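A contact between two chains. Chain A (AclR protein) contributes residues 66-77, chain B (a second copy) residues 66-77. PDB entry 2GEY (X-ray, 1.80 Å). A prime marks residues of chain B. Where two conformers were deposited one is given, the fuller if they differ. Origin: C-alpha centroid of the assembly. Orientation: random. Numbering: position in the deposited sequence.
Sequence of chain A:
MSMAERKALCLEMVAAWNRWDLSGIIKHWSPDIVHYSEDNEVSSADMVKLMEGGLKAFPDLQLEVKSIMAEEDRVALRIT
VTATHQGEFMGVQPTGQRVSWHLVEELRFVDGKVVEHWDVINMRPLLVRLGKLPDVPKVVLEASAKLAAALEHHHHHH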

# COMPACT_ATOMS: atom_id res chain seq x y z
N LYS A 66 2.87 -6.87 -10.66
CA LYS A 66 2.72 -8.06 -9.83
C LYS A 66 1.31 -8.63 -9.93
O LYS A 66 1.11 -9.85 -9.82
CB LYS A 66 3.02 -7.72 -8.37
CG LYS A 66 4.40 -7.11 -8.11
CD LYS A 66 5.55 -7.99 -8.58
CE LYS A 66 5.66 -9.27 -7.81
NZ LYS A 66 6.94 -10.01 -8.13
N SER A 67 0.34 -7.75 -10.09
CA SER A 67 -1.04 -8.18 -10.29
C SER A 67 -1.83 -7.11 -11.02
O SER A 67 -1.53 -5.92 -10.91
CB SER A 67 -1.71 -8.51 -8.95
OG SER A 67 -2.24 -7.35 -8.33
N ILE A 68 -2.82 -7.55 -11.78
CA ILE A 68 -3.73 -6.65 -12.48
C ILE A 68 -5.15 -7.20 -12.31
O ILE A 68 -5.36 -8.42 -12.31
CB ILE A 68 -3.31 -6.43 -13.97
CG1 ILE A 68 -4.23 -5.42 -14.64
CG2 ILE A 68 -3.25 -7.75 -14.76
CD1 ILE A 68 -3.65 -4.85 -15.93
N MET A 69 -6.10 -6.30 -12.10
CA MET A 69 -7.47 -6.68 -11.84
C MET A 69 -8.36 -5.67 -12.52
O MET A 69 -7.99 -4.51 -12.61
CB MET A 69 -7.71 -6.66 -10.33
CG MET A 69 -9.05 -7.16 -9.89
SD MET A 69 -9.22 -7.10 -8.09
CE MET A 69 -7.74 -7.98 -7.60
N ALA A 70 -9.51 -6.12 -13.00
CA ALA A 70 -10.48 -5.24 -13.64
C ALA A 70 -11.90 -5.62 -13.24
O ALA A 70 -12.22 -6.80 -13.12
CB ALA A 70 -10.33 -5.29 -15.13
N GLU A 71 -12.73 -4.60 -13.03
CA GLU A 71 -14.15 -4.78 -12.77
C GLU A 71 -14.86 -3.51 -13.22
O GLU A 71 -14.35 -2.40 -13.02
CB GLU A 71 -14.43 -5.05 -11.29
CG GLU A 71 -15.84 -5.58 -11.01
CD GLU A 71 -16.11 -5.89 -9.53
OE1 GLU A 71 -15.36 -5.41 -8.67
OE2 GLU A 71 -17.07 -6.64 -9.23
N GLU A 72 -16.03 -3.68 -13.82
CA GLU A 72 -16.77 -2.55 -14.35
C GLU A 72 -15.85 -1.71 -15.26
O GLU A 72 -15.21 -2.24 -16.16
CB GLU A 72 -17.33 -1.71 -13.19
CG GLU A 72 -18.11 -2.49 -12.16
CD GLU A 72 -18.61 -1.59 -11.05
OE1 GLU A 72 -17.80 -1.21 -10.18
OE2 GLU A 72 -19.80 -1.23 -11.08
N ASP A 73 -15.76 -0.40 -14.99
CA ASP A 73 -14.94 0.51 -15.81
C ASP A 73 -13.56 0.81 -15.19
O ASP A 73 -12.86 1.72 -15.65
CB ASP A 73 -15.70 1.82 -16.08
CG ASP A 73 -16.25 2.48 -14.81
OD1 ASP A 73 -16.04 1.98 -13.69
OD2 ASP A 73 -16.93 3.53 -14.95
N ARG A 74 -13.17 0.01 -14.20
CA ARG A 74 -11.94 0.24 -13.47
C ARG A 74 -10.90 -0.87 -13.68
O ARG A 74 -11.24 -2.02 -13.96
CB ARG A 74 -12.24 0.37 -11.98
CG ARG A 74 -13.00 1.63 -11.62
CD ARG A 74 -13.26 1.73 -10.13
NE ARG A 74 -14.27 0.76 -9.70
CZ ARG A 74 -14.13 -0.15 -8.72
NH1 ARG A 74 -13.02 -0.26 -8.01
NH2 ARG A 74 -15.14 -0.96 -8.46
N VAL A 75 -9.64 -0.49 -13.51
CA VAL A 75 -8.51 -1.42 -13.52
C VAL A 75 -7.59 -1.02 -12.36
O VAL A 75 -7.41 0.17 -12.10
CB VAL A 75 -7.73 -1.36 -14.84
CG1 VAL A 75 -6.59 -2.40 -14.84
CG2 VAL A 75 -8.65 -1.58 -16.04
N ALA A 76 -7.03 -2.01 -11.67
CA ALA A 76 -6.04 -1.78 -10.61
C ALA A 76 -4.80 -2.63 -10.86
O ALA A 76 -4.91 -3.82 -11.20
CB ALA A 76 -6.63 -2.10 -9.25
N LEU A 77 -3.63 -2.02 -10.68
CA LEU A 77 -2.35 -2.69 -10.91
C LEU A 77 -1.53 -2.56 -9.65
O LEU A 77 -1.36 -1.45 -9.14
CB LEU A 77 -1.59 -2.04 -12.06
CG LEU A 77 -2.29 -2.09 -13.41
CD1 LEU A 77 -3.19 -0.87 -13.58
CD2 LEU A 77 -1.28 -2.13 -14.52
N LYS B 66 -12.54 2.73 0.38
CA LYS B 66 -12.68 3.73 -0.68
C LYS B 66 -13.06 3.08 -2.00
O LYS B 66 -13.76 3.68 -2.81
CB LYS B 66 -11.36 4.49 -0.86
CG LYS B 66 -10.83 5.17 0.40
CD LYS B 66 -11.80 6.16 0.97
CE LYS B 66 -11.97 7.38 0.10
NZ LYS B 66 -12.65 8.47 0.87
N SER B 67 -12.58 1.86 -2.21
CA SER B 67 -12.93 1.11 -3.41
C SER B 67 -12.74 -0.38 -3.16
O SER B 67 -11.92 -0.79 -2.34
CB SER B 67 -12.11 1.57 -4.63
OG SER B 67 -10.81 1.01 -4.66
N ILE B 68 -13.54 -1.18 -3.85
CA ILE B 68 -13.41 -2.63 -3.79
C ILE B 68 -13.54 -3.15 -5.22
O ILE B 68 -14.29 -2.61 -6.04
CB ILE B 68 -14.44 -3.25 -2.80
CG1 ILE B 68 -14.27 -4.77 -2.72
CG2 ILE B 68 -15.87 -2.89 -3.19
CD1 ILE B 68 -14.97 -5.41 -1.52
N MET B 69 -12.75 -4.16 -5.54
CA MET B 69 -12.72 -4.71 -6.87
C MET B 69 -12.55 -6.20 -6.74
O MET B 69 -11.89 -6.67 -5.81
CB MET B 69 -11.56 -4.10 -7.66
CG MET B 69 -11.56 -4.48 -9.10
SD MET B 69 -10.18 -3.72 -10.00
CE MET B 69 -10.54 -1.99 -9.71
N ALA B 70 -13.14 -6.95 -7.66
CA ALA B 70 -12.97 -8.39 -7.68
C ALA B 70 -12.87 -8.90 -9.11
O ALA B 70 -13.53 -8.37 -10.01
CB ALA B 70 -14.12 -9.04 -6.98
N GLU B 71 -12.03 -9.91 -9.29
CA GLU B 71 -11.89 -10.61 -10.58
C GLU B 71 -11.37 -12.01 -10.26
O GLU B 71 -10.56 -12.18 -9.35
CB GLU B 71 -10.93 -9.89 -11.52
CG GLU B 71 -10.97 -10.43 -12.96
CD GLU B 71 -10.13 -9.62 -13.94
OE1 GLU B 71 -9.21 -8.93 -13.52
OE2 GLU B 71 -10.41 -9.68 -15.16
N GLU B 72 -11.84 -13.00 -11.02
CA GLU B 72 -11.46 -14.38 -10.76
C GLU B 72 -11.66 -14.70 -9.27
O GLU B 72 -12.72 -14.46 -8.71
CB GLU B 72 -10.00 -14.61 -11.18
CG GLU B 72 -9.68 -14.34 -12.63
CD GLU B 72 -8.23 -14.64 -12.95
OE1 GLU B 72 -7.35 -13.81 -12.62
OE2 GLU B 72 -7.96 -15.71 -13.53
N ASP B 73 -10.60 -15.20 -8.62
CA ASP B 73 -10.67 -15.60 -7.21
C ASP B 73 -10.08 -14.56 -6.25
O ASP B 73 -9.84 -14.87 -5.07
CB ASP B 73 -9.99 -16.97 -7.01
CG ASP B 73 -8.55 -17.01 -7.54
OD1 ASP B 73 -8.03 -16.00 -8.06
OD2 ASP B 73 -7.94 -18.10 -7.44
N ARG B 74 -9.89 -13.33 -6.74
CA ARG B 74 -9.26 -12.28 -5.96
C ARG B 74 -10.19 -11.10 -5.69
O ARG B 74 -11.11 -10.81 -6.45
CB ARG B 74 -8.00 -11.78 -6.67
CG ARG B 74 -6.91 -12.82 -6.74
CD ARG B 74 -5.71 -12.32 -7.52
NE ARG B 74 -6.02 -12.19 -8.94
CZ ARG B 74 -5.92 -11.07 -9.66
NH1 ARG B 74 -6.23 -11.10 -10.95
NH2 ARG B 74 -5.50 -9.93 -9.13
N VAL B 75 -9.89 -10.40 -4.60
CA VAL B 75 -10.57 -9.16 -4.24
C VAL B 75 -9.49 -8.19 -3.79
O VAL B 75 -8.52 -8.60 -3.15
CB VAL B 75 -11.59 -9.36 -3.11
CG1 VAL B 75 -12.27 -8.02 -2.77
CG2 VAL B 75 -12.63 -10.43 -3.49
N ALA B 76 -9.65 -6.92 -4.16
CA ALA B 76 -8.74 -5.86 -3.71
C ALA B 76 -9.56 -4.72 -3.11
O ALA B 76 -10.60 -4.34 -3.65
CB ALA B 76 -7.88 -5.36 -4.85
N LEU B 77 -9.07 -4.20 -2.00
CA LEU B 77 -9.73 -3.12 -1.27
C LEU B 77 -8.73 -2.01 -1.04
O LEU B 77 -7.65 -2.26 -0.51
CB LEU B 77 -10.24 -3.61 0.09
CG LEU B 77 -11.21 -4.79 0.09
CD1 LEU B 77 -10.45 -6.10 0.13
CD2 LEU B 77 -12.17 -4.67 1.26
O HOH W 1 -6.71 -10.21 -14.13
O HOH W 2 -14.22 -8.54 -12.67
O HOH W 3 -16.90 -3.62 -6.95

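The two hairpins meet without a single backbone-to-backbone hydrogen bond. Strands 66-71 cross at 101°, too steep to continue a sheet, and their axes approach to 5.7 Å. Side chains and water make the polar links instead.

Each hairpin is closed by a type II' turn from residue 71 to 74. At the crossing, Met69 lies near Glu71′ and Glu71 near Met69′. Each glutamate accepts from the other backbone: Ala70 N donates to Glu71′ OE1 and Ala70′ N to Glu71 OE1, both at 2.9 Å. Arg74 adds a second link in each direction. Arg74 NH2 donates to Ile68′ O at 3.0 Å, and Arg74′ NH1 to Ile68 O at 3.1 Å. These carbonyls lie at the guanidinium edge, where the N-H groups point. Glu72 forms a salt bridge with Arg74 in its own chain, Glu72 OE1 to Arg74 NH2 at 3.2 Å; chain B repeats it.

The methionines fill the centre. Met69 CG lies 3.6 Å from Met69′ SD. Met69 CE reaches Ala76′ CB at 3.8 Å, and the small alanine is an apolar partner for the methyl.

Water completes the contact. Water 2 donates to Ala70 O (2.7 Å) and Ala70′ O (2.8 Å), joining two carbonyls that cannot bond each other. Waters 1 and 3 each bridge an Ile68 carbonyl and a Glu71 carboxylate across the chains.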